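Local coordinates for uncharacterized protein (Corynebacterium glutamicum, PDB 2NSF) that binds a zinc ion and probably catalyses the mycothiol-dependent isomerisation of maleylpyruvate (EC 5.2.1.4), at residues Glu31-Ala36 with Arg127-Trp132; Thr188-Ile193 with Gly234-Ala239; Asp138-Glu143 with Ser155-Met160. All coordinates share one frame; numbering follows the deposited sequence.

Contact 1. Residues Glu31-Ala36 with Arg127-Trp132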
loop_
_atom_site.group_PDB
_atom_site.type_symbol
_atom_site.label_atom_id
_atom_site.label_comp_id
_atom_site.label_asym_id
_atom_site.label_seq_id
_atom_site.Cartn_x
_atom_site.Cartn_y
_atom_site.Cartn_z
ATOM N N GLU A 31 9.363 7.453 -13.734
ATOM C CA GLU A 31 8.557 6.255 -13.906
ATOM C C GLU A 31 7.846 5.883 -12.610
ATOM O O GLU A 31 6.745 5.333 -12.635
ATOM C CB GLU A 31 9.427 5.098 -14.409
ATOM C CG GLU A 31 9.653 5.154 -15.920
ATOM C CD GLU A 31 10.766 4.240 -16.399
ATOM O OE1 GLU A 31 10.715 3.027 -16.107
ATOM O OE2 GLU A 31 11.687 4.747 -17.078
ATOM N N ARG A 32 8.471 6.189 -11.479
ATOM C CA ARG A 32 7.851 5.897 -10.193
ATOM C C ARG A 32 6.687 6.858 -9.967
ATOM O O ARG A 32 5.654 6.474 -9.419
ATOM C CB ARG A 32 8.881 6.003 -9.067
ATOM C CG ARG A 32 9.834 4.816 -9.024
ATOM C CD ARG A 32 10.858 4.953 -7.917
ATOM N NE ARG A 32 12.020 5.726 -8.342
ATOM C CZ ARG A 32 12.923 6.231 -7.510
ATOM N NH1 ARG A 32 12.798 6.053 -6.201
ATOM N NH2 ARG A 32 13.961 6.905 -7.989
ATOM N N LEU A 33 6.851 8.104 -10.406
ATOM C CA LEU A 33 5.791 9.099 -10.267
ATOM C C LEU A 33 4.612 8.692 -11.149
ATOM O O LEU A 33 3.453 8.810 -10.750
ATOM C CB LEU A 33 6.299 10.485 -10.677
ATOM C CG LEU A 33 5.267 11.622 -10.630
ATOM C CD1 LEU A 33 4.685 11.743 -9.228
ATOM C CD2 LEU A 33 5.926 12.929 -11.050
ATOM N N THR A 34 4.907 8.205 -12.350
ATOM C CA THR A 34 3.858 7.776 -13.260
ATOM C C THR A 34 3.059 6.624 -12.655
ATOM O O THR A 34 1.830 6.600 -12.730
ATOM C CB THR A 34 4.447 7.345 -14.617
ATOM O OG1 THR A 34 5.051 8.483 -15.240
ATOM C CG2 THR A 34 3.353 6.794 -15.540
ATOM N N LEU A 35 3.757 5.670 -12.050
ATOM C CA LEU A 35 3.092 4.531 -11.436
ATOM C C LEU A 35 2.197 4.961 -10.281
ATOM O O LEU A 35 1.123 4.402 -10.088
ATOM C CB LEU A 35 4.120 3.502 -10.949
ATOM C CG LEU A 35 4.653 2.552 -12.031
ATOM C CD1 LEU A 35 5.810 1.748 -11.472
ATOM C CD2 LEU A 35 3.538 1.629 -12.510
ATOM N N ALA A 36 2.638 5.956 -9.514
ATOM C CA ALA A 36 1.836 6.443 -8.393
ATOM C C ALA A 36 0.598 7.150 -8.927
ATOM O O ALA A 36 -0.497 6.999 -8.383
ATOM C CB ALA A 36 2.657 7.397 -7.523
ATOM N N ARG A 127 -3.043 17.909 -3.904
ATOM C CA ARG A 127 -2.004 18.556 -3.114
ATOM C C ARG A 127 -0.719 17.741 -3.021
ATOM O O ARG A 127 0.376 18.307 -3.009
ATOM C CB ARG A 127 -2.539 18.879 -1.718
ATOM C CG ARG A 127 -3.660 19.913 -1.738
ATOM C CD ARG A 127 -3.116 21.304 -2.049
ATOM N NE ARG A 127 -2.347 21.830 -0.924
ATOM C CZ ARG A 127 -1.598 22.927 -0.968
ATOM N NH1 ARG A 127 -1.506 23.627 -2.094
ATOM N NH2 ARG A 127 -0.943 23.327 0.116
ATOM N N LEU A 128 -0.845 16.418 -2.962
ATOM C CA LEU A 128 0.336 15.561 -2.900
ATOM C C LEU A 128 1.063 15.621 -4.243
ATOM O O LEU A 128 2.293 15.658 -4.297
ATOM C CB LEU A 128 -0.059 14.113 -2.572
ATOM C CG LEU A 128 1.039 13.043 -2.663
ATOM C CD1 LEU A 128 2.255 13.446 -1.830
ATOM C CD2 LEU A 128 0.477 11.701 -2.192
ATOM N N ASP A 129 0.305 15.650 -5.332
ATOM C CA ASP A 129 0.928 15.710 -6.646
ATOM C C ASP A 129 1.714 17.013 -6.800
ATOM O O ASP A 129 2.831 17.014 -7.324
ATOM C CB ASP A 129 -0.120 15.599 -7.751
ATOM C CG ASP A 129 0.491 15.197 -9.079
ATOM O OD1 ASP A 129 0.995 14.058 -9.179
ATOM O OD2 ASP A 129 0.481 16.020 -10.017
ATOM N N VAL A 130 1.138 18.121 -6.337
ATOM C CA VAL A 130 1.817 19.409 -6.416
ATOM C C VAL A 130 3.103 19.328 -5.605
ATOM O O VAL A 130 4.152 19.789 -6.048
ATOM C CB VAL A 130 0.945 20.561 -5.853
ATOM C CG1 VAL A 130 1.777 21.838 -5.716
ATOM C CG2 VAL A 130 -0.235 20.816 -6.775
ATOM N N ALA A 131 3.014 18.734 -4.416
ATOM C CA ALA A 131 4.180 18.596 -3.548
ATOM C C ALA A 131 5.298 17.882 -4.295
ATOM O O ALA A 131 6.456 18.295 -4.243
ATOM C CB ALA A 131 3.814 17.825 -2.282
ATOM N N TRP A 132 4.948 16.805 -4.994
ATOM C CA TRP A 132 5.940 16.054 -5.756
ATOM C C TRP A 132 6.494 16.862 -6.926
ATOM O O TRP A 132 7.704 16.879 -7.155
ATOM C CB TRP A 132 5.344 14.747 -6.290
ATOM C CG TRP A 132 5.161 13.684 -5.251
ATOM C CD1 TRP A 132 5.922 13.489 -4.133
ATOM C CD2 TRP A 132 4.209 12.615 -5.277
ATOM N NE1 TRP A 132 5.504 12.365 -3.464
ATOM C CE2 TRP A 132 4.452 11.807 -4.145
ATOM C CE3 TRP A 132 3.169 12.258 -6.152
ATOM C CZ2 TRP A 132 3.701 10.659 -3.862
ATOM C CZ3 TRP A 132 2.418 11.115 -5.870
ATOM C CH2 TRP A 132 2.690 10.331 -4.734
#
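Leu-33 brings its CD1 methyl to the six-membered ring of Trp-132, 3.5 Å from CE3, approaching obliquely to the ring plane. The leucine has CG anti to its own backbone N (chi1 178°), which carries the branch across to the indole although the CA-CB bond does not aim at it. Further along the six-membered ring, Ala-36 CB lies 4.0 Å from Trp-132 CH2, again obliquely. The two aliphatic residues, three positions apart on one side of their helix, thus share the benzene part of a single indole. Asp-129 takes a marginal place: its OD1 is 4.4 Å from Leu-33 CD1, and its carboxylate forms a salt bridge with Arg-37, one residue past the end of 31-36.

Helices 29-49 and 114-133 run almost exactly antiparallel here (176°), with local axes 12.2 Å apart. Such spacing is wide for direct packing, and the large indole spans it; the two helices belong to the four-helix bundle of the metal-binding N-terminal domain, whose zinc lies about 14 Å from the Trp-132 side chain.

Several neighbours fix the ring. From its own helix, one turn earlier, Leu-128 sets CD1 3.5 Å above one face, toward the rim. The indole NE1, a polar atom in a buried residue, is satisfied by Thr-157 OG1 on helix 156-171. That helix also packs on Trp-132 through Leu-158 and Arg-161, and Met-84 of helix 66-89 touches it as well.

Contact 2. Residues Thr188-Ile193 with Gly234-Ala239. With SO4 (sulfate ion), chain D.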
loop_
_atom_site.group_PDB
_atom_site.type_symbol
_atom_site.label_atom_id
_atom_site.label_comp_id
_atom_site.label_asym_id
_atom_site.label_seq_id
_atom_site.Cartn_x
_atom_site.Cartn_y
_atom_site.Cartn_z
ATOM N N THR A 188 7.722 -6.021 -6.138
ATOM C CA THR A 188 8.286 -5.265 -5.026
ATOM C C THR A 188 7.515 -5.555 -3.738
ATOM O O THR A 188 8.108 -5.635 -2.659
ATOM C CB THR A 188 8.282 -3.751 -5.327
ATOM O OG1 THR A 188 8.972 -3.517 -6.565
ATOM C CG2 THR A 188 9.003 -2.983 -4.217
ATOM N N LEU A 189 6.199 -5.724 -3.847
ATOM C CA LEU A 189 5.377 -6.037 -2.679
ATOM C C LEU A 189 5.691 -7.429 -2.131
ATOM O O LEU A 189 5.773 -7.626 -0.917
ATOM C CB LEU A 189 3.883 -5.975 -3.028
ATOM C CG LEU A 189 3.216 -4.608 -3.158
ATOM C CD1 LEU A 189 1.776 -4.788 -3.657
ATOM C CD2 LEU A 189 3.234 -3.903 -1.803
ATOM N N ALA A 190 5.858 -8.401 -3.022
ATOM C CA ALA A 190 6.158 -9.758 -2.578
ATOM C C ALA A 190 7.453 -9.767 -1.774
ATOM O O ALA A 190 7.543 -10.407 -0.720
ATOM C CB ALA A 190 6.279 -10.687 -3.777
ATOM N N ALA A 191 8.458 -9.060 -2.279
ATOM C CA ALA A 191 9.750 -8.977 -1.611
ATOM C C ALA A 191 9.644 -8.210 -0.299
ATOM O O ALA A 191 10.138 -8.659 0.734
ATOM C CB ALA A 191 10.769 -8.302 -2.523
ATOM N N GLU A 192 8.999 -7.050 -0.336
ATOM C CA GLU A 192 8.881 -6.232 0.869
ATOM C C GLU A 192 8.129 -6.917 2.000
ATOM O O GLU A 192 8.567 -6.894 3.151
ATOM C CB GLU A 192 8.192 -4.905 0.556
ATOM C CG GLU A 192 8.232 -3.938 1.726
ATOM C CD GLU A 192 7.607 -2.603 1.401
ATOM O OE1 GLU A 192 6.365 -2.498 1.463
ATOM O OE2 GLU A 192 8.364 -1.664 1.076
ATOM N N ILE A 193 6.980 -7.504 1.687
ATOM C CA ILE A 193 6.197 -8.173 2.713
ATOM C C ILE A 193 6.985 -9.315 3.353
ATOM O O ILE A 193 7.007 -9.450 4.578
ATOM C CB ILE A 193 4.881 -8.730 2.138
ATOM C CG1 ILE A 193 3.994 -7.570 1.669
ATOM C CG2 ILE A 193 4.169 -9.573 3.188
ATOM C CD1 ILE A 193 2.709 -8.016 0.975
ATOM N N GLY A 234 -1.548 -13.763 -7.273
ATOM C CA GLY A 234 -2.081 -14.673 -6.277
ATOM C C GLY A 234 -1.312 -14.688 -4.966
ATOM O O GLY A 234 -1.918 -14.655 -3.890
ATOM N N ILE A 235 0.017 -14.734 -5.027
ATOM C CA ILE A 235 0.775 -14.770 -3.784
ATOM C C ILE A 235 0.787 -13.425 -3.084
ATOM O O ILE A 235 0.872 -13.376 -1.866
ATOM C CB ILE A 235 2.235 -15.282 -3.977
ATOM C CG1 ILE A 235 3.034 -14.359 -4.894
ATOM C CG2 ILE A 235 2.201 -16.707 -4.527
ATOM C CD1 ILE A 235 4.523 -14.688 -4.933
ATOM N N VAL A 236 0.686 -12.335 -3.840
ATOM C CA VAL A 236 0.661 -11.023 -3.212
ATOM C C VAL A 236 -0.684 -10.809 -2.512
ATOM O O VAL A 236 -0.721 -10.274 -1.409
ATOM C CB VAL A 236 0.937 -9.895 -4.228
ATOM C CG1 VAL A 236 0.758 -8.523 -3.559
ATOM C CG2 VAL A 236 2.367 -10.023 -4.749
ATOM N N ARG A 237 -1.789 -11.229 -3.130
ATOM C CA ARG A 237 -3.090 -11.079 -2.467
ATOM C C ARG A 237 -3.022 -11.858 -1.157
ATOM O O ARG A 237 -3.481 -11.391 -0.111
ATOM C CB ARG A 237 -4.233 -11.645 -3.324
ATOM C CG ARG A 237 -5.569 -11.756 -2.570
ATOM C CD ARG A 237 -6.666 -12.433 -3.397
ATOM N NE ARG A 237 -7.349 -11.511 -4.307
ATOM C CZ ARG A 237 -8.245 -10.601 -3.929
ATOM N NH1 ARG A 237 -8.809 -9.811 -4.832
ATOM N NH2 ARG A 237 -8.584 -10.482 -2.651
ATOM N N TYR A 238 -2.440 -13.052 -1.229
ATOM C CA TYR A 238 -2.295 -13.914 -0.061
ATOM C C TYR A 238 -1.409 -13.288 1.014
ATOM O O TYR A 238 -1.802 -13.203 2.180
ATOM C CB TYR A 238 -1.703 -15.270 -0.480
ATOM C CG TYR A 238 -1.264 -16.128 0.687
ATOM C CD1 TYR A 238 -2.197 -16.758 1.512
ATOM C CD2 TYR A 238 0.090 -16.283 0.988
ATOM C CE1 TYR A 238 -1.791 -17.525 2.610
ATOM C CE2 TYR A 238 0.507 -17.044 2.083
ATOM C CZ TYR A 238 -0.440 -17.660 2.887
ATOM O OH TYR A 238 -0.035 -18.407 3.969
ATOM N N ALA A 239 -0.217 -12.848 0.624
ATOM C CA ALA A 239 0.722 -12.250 1.573
ATOM C C ALA A 239 0.157 -10.983 2.199
ATOM O O ALA A 239 0.454 -10.661 3.354
ATOM C CB ALA A 239 2.047 -11.944 0.877
HETATM S S SO4 D . -7.097 -11.507 -8.262
HETATM O O1 SO4 D . -8.556 -11.389 -8.482
HETATM O O2 SO4 D . -6.296 -10.459 -8.927
HETATM O O3 SO4 D . -6.714 -11.760 -6.859
HETATM O O4 SO4 D . -6.731 -12.730 -8.950
#
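Val-236 fills the close part of this contact with both of its methyls. CG1 meets Leu-189 CD1 at 3.9 Å, the two side chains crossing at about a right angle, while CG2 reaches Ala-190 CB at 4.1 Å. CG1 stands anti to the valine's backbone N (chi1 174°), a setting that spreads the two branches over successive residues of the partner helix. The small Ala-190 lets the backbones come near, with its CA 5.7 Å from that of Val-236. A turn further on, Ile-193 places CG2 3.9 Å from Ala-239 CB, and its CD1 lies beside the same methyl. The local axes approach to 9.5 Å at 39°, joining helices 183-199 and 232-239 of the C-terminal alpha/beta domain, beside its four-stranded sheet.

On the side away from helix 183-199, the partly exposed Arg-237 turns to a sulfate, probably from the crystallisation liquor. NE donates to sulfate O3 at 2.6 Å in a nearly straight bond (176°), from the guanidinium edge; Gly-179 N also holds the anion, and NH2 is hydrogen-bonded to Arg-242 O. Between the helices the adhesion is wholly apolar, resting on buried aliphatic surface and van der Waals contact, while Arg-237 meets its anion beyond the interface.

Contact 3. Residues Asp138-Glu143 with Ser155-Met160; sequences DAWSHE and SETLWM
Ser-155 N donates to Trp-140 O at 3.0 Å, bent to 140° at the hydrogen and 16° off the carbonyl plane. A water adds a second link: it bonds Ser-155 OG at 2.8 Å and donates only weakly to the same carbonyl. The serine backbone also borders the indole, its CA 3.6 Å from Trp-140 CE3 at the ring edge. The loop bearing Trp-140 is itself drawn tight, since Asp-138 O accepts from both N and OG of Ser-141, on the same face of its plane.

The Ser-155 N to Trp-140 O bond lies at the base of a beta-hairpin: 138-143 leads into strand 143-145, antiparallel strand 151-153 returns, and helix 156-171, which supplies zinc ligands Glu-164 and His-168, follows directly. Backbone bonds between His-142 and Ala-154 continue the pairing.

Next along the helix, Thr-157 OG1 lies near the plane of the Trp-140 ring, 4.5 Å from CZ3, but its hydrogen-bond partners are Trp-132 NE1 and Ala-154 O. Leu-158, one turn after Ser-155, has CG anti to the carbonyl carbon (chi1 -63°); both its methyls lie on one side of the indole plane, CD1 obliquely 3.9 Å from Trp-140 CZ3 and CD2 4.1 Å from Trp-140 CH2.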
loop_
_atom_site.group_PDB
_atom_site.type_symbol
_atom_site.label_atom_id
_atom_site.label_comp_id
_atom_site.label_asym_id
_atom_site.label_seq_id
_atom_site.Cartn_x
_atom_site.Cartn_y
_atom_site.Cartn_z
ATOM N N ASP A 138 17.668 17.681 -5.018
ATOM C CA ASP A 138 18.307 17.270 -3.771
ATOM C C ASP A 138 17.306 16.755 -2.742
ATOM O O ASP A 138 17.584 15.794 -2.026
ATOM C CB ASP A 138 19.099 18.428 -3.153
ATOM C CG ASP A 138 20.196 18.945 -4.067
ATOM O OD1 ASP A 138 20.633 18.196 -4.968
ATOM O OD2 ASP A 138 20.631 20.102 -3.870
ATOM N N ALA A 139 16.143 17.393 -2.670
ATOM C CA ALA A 139 15.116 17.005 -1.708
ATOM C C ALA A 139 14.647 15.562 -1.875
ATOM O O ALA A 139 14.277 14.908 -0.896
ATOM C CB ALA A 139 13.924 17.957 -1.805
ATOM N N TRP A 140 14.666 15.060 -3.106
ATOM C CA TRP A 140 14.229 13.691 -3.352
ATOM C C TRP A 140 15.037 12.659 -2.565
ATOM O O TRP A 140 14.534 11.581 -2.259
ATOM C CB TRP A 140 14.281 13.366 -4.851
ATOM C CG TRP A 140 13.106 13.890 -5.633
ATOM C CD1 TRP A 140 13.131 14.831 -6.625
ATOM C CD2 TRP A 140 11.736 13.490 -5.494
ATOM N NE1 TRP A 140 11.861 15.037 -7.115
ATOM C CE2 TRP A 140 10.985 14.226 -6.438
ATOM C CE3 TRP A 140 11.070 12.578 -4.662
ATOM C CZ2 TRP A 140 9.597 14.082 -6.575
ATOM C CZ3 TRP A 140 9.685 12.432 -4.797
ATOM C CH2 TRP A 140 8.969 13.181 -5.748
ATOM N N SER A 141 16.281 12.986 -2.224
ATOM C CA SER A 141 17.119 12.055 -1.475
ATOM C C SER A 141 17.247 12.397 0.011
ATOM O O SER A 141 17.975 11.733 0.751
ATOM C CB SER A 141 18.512 11.971 -2.104
ATOM O OG SER A 141 19.154 13.231 -2.082
ATOM N N HIS A 142 16.533 13.429 0.448
ATOM C CA HIS A 142 16.569 13.842 1.847
ATOM C C HIS A 142 15.985 12.725 2.712
ATOM O O HIS A 142 14.944 12.158 2.381
ATOM C CB HIS A 142 15.762 15.132 2.022
ATOM C CG HIS A 142 15.956 15.794 3.351
ATOM N ND1 HIS A 142 15.518 15.238 4.533
ATOM C CD2 HIS A 142 16.551 16.964 3.682
ATOM C CE1 HIS A 142 15.834 16.038 5.537
ATOM N NE2 HIS A 142 16.461 17.091 5.047
ATOM N N GLU A 143 16.651 12.404 3.816
ATOM C CA GLU A 143 16.177 11.342 4.694
ATOM C C GLU A 143 14.994 11.758 5.550
ATOM O O GLU A 143 15.000 12.820 6.170
ATOM C CB GLU A 143 17.294 10.849 5.618
ATOM C CG GLU A 143 18.495 10.262 4.906
ATOM C CD GLU A 143 19.306 9.358 5.813
ATOM O OE1 GLU A 143 19.426 9.678 7.016
ATOM O OE2 GLU A 143 19.826 8.333 5.325
ATOM N N SER A 155 11.969 10.194 -1.657
ATOM C CA SER A 155 11.442 9.541 -2.849
ATOM C C SER A 155 10.622 8.305 -2.501
ATOM O O SER A 155 9.818 7.840 -3.307
ATOM C CB SER A 155 12.590 9.147 -3.781
ATOM O OG SER A 155 13.567 8.412 -3.075
ATOM N N GLU A 156 10.834 7.773 -1.302
ATOM C CA GLU A 156 10.109 6.591 -0.846
ATOM C C GLU A 156 8.599 6.844 -0.839
ATOM O O GLU A 156 7.814 5.900 -0.905
ATOM C CB GLU A 156 10.561 6.203 0.565
ATOM C CG GLU A 156 10.140 4.808 1.025
ATOM C CD GLU A 156 11.087 3.719 0.538
ATOM O OE1 GLU A 156 12.131 4.063 -0.056
ATOM O OE2 GLU A 156 10.791 2.523 0.761
ATOM N N THR A 157 8.195 8.110 -0.759
ATOM C CA THR A 157 6.766 8.432 -0.737
ATOM C C THR A 157 6.081 8.001 -2.028
ATOM O O THR A 157 4.882 7.741 -2.038
ATOM C CB THR A 157 6.508 9.942 -0.529
ATOM O OG1 THR A 157 7.074 10.685 -1.617
ATOM C CG2 THR A 157 7.114 10.413 0.789
ATOM N N LEU A 158 6.838 7.934 -3.118
ATOM C CA LEU A 158 6.265 7.508 -4.389
ATOM C C LEU A 158 5.874 6.036 -4.272
ATOM O O LEU A 158 4.821 5.618 -4.755
ATOM C CB LEU A 158 7.277 7.704 -5.521
ATOM C CG LEU A 158 7.700 9.154 -5.793
ATOM C CD1 LEU A 158 8.875 9.161 -6.754
ATOM C CD2 LEU A 158 6.527 9.951 -6.361
ATOM N N TRP A 159 6.728 5.255 -3.618
ATOM C CA TRP A 159 6.468 3.832 -3.417
ATOM C C TRP A 159 5.369 3.652 -2.376
ATOM O O TRP A 159 4.435 2.867 -2.555
ATOM C CB TRP A 159 7.742 3.126 -2.940
ATOM C CG TRP A 159 7.496 1.761 -2.336
ATOM C CD1 TRP A 159 7.798 1.366 -1.065
ATOM C CD2 TRP A 159 6.890 0.628 -2.974
ATOM N NE1 TRP A 159 7.421 0.058 -0.869
ATOM C CE2 TRP A 159 6.861 -0.420 -2.026
ATOM C CE3 TRP A 159 6.370 0.392 -4.256
ATOM C CZ2 TRP A 159 6.332 -1.685 -2.313
ATOM C CZ3 TRP A 159 5.842 -0.873 -4.544
ATOM C CH2 TRP A 159 5.829 -1.891 -3.575
ATOM N N MET A 160 5.483 4.388 -1.279
ATOM C CA MET A 160 4.499 4.287 -0.211
ATOM C C MET A 160 3.096 4.604 -0.711
ATOM O O MET A 160 2.142 3.896 -0.390
ATOM C CB MET A 160 4.880 5.229 0.932
ATOM C CG MET A 160 6.177 4.838 1.618
ATOM S SD MET A 160 6.872 6.186 2.586
ATOM C CE MET A 160 5.883 6.085 4.051
HETATM O O HOH W 1 16.200 9.123 -3.797
#

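In the fold
All three contacts are largely buried, but they serve different parts of the fold. Contacts 1 and 3 are neighbours in the N-terminal helical domain, their centres about 11 Å apart, and they touch: the rings of Trp-132 and Trp-140 meet, and Leu-33 packs on Leu-158. Contact 2 lies in the C-terminal domain, on the opposite side of the chain's centre from contact 1. Helix 156-171 bridges the domains, since Trp-159 hydrogen-bonds Glu-192 and packs on Thr-188 and Leu-189. Contacts 1 and 2 are apolar helix pairs, one widely spaced around an indole, the other close and aliphatic, with alanines on both helices; contact 3, between a loop and the N-terminal part of helix 156-171, adds backbone and water-mediated bonds.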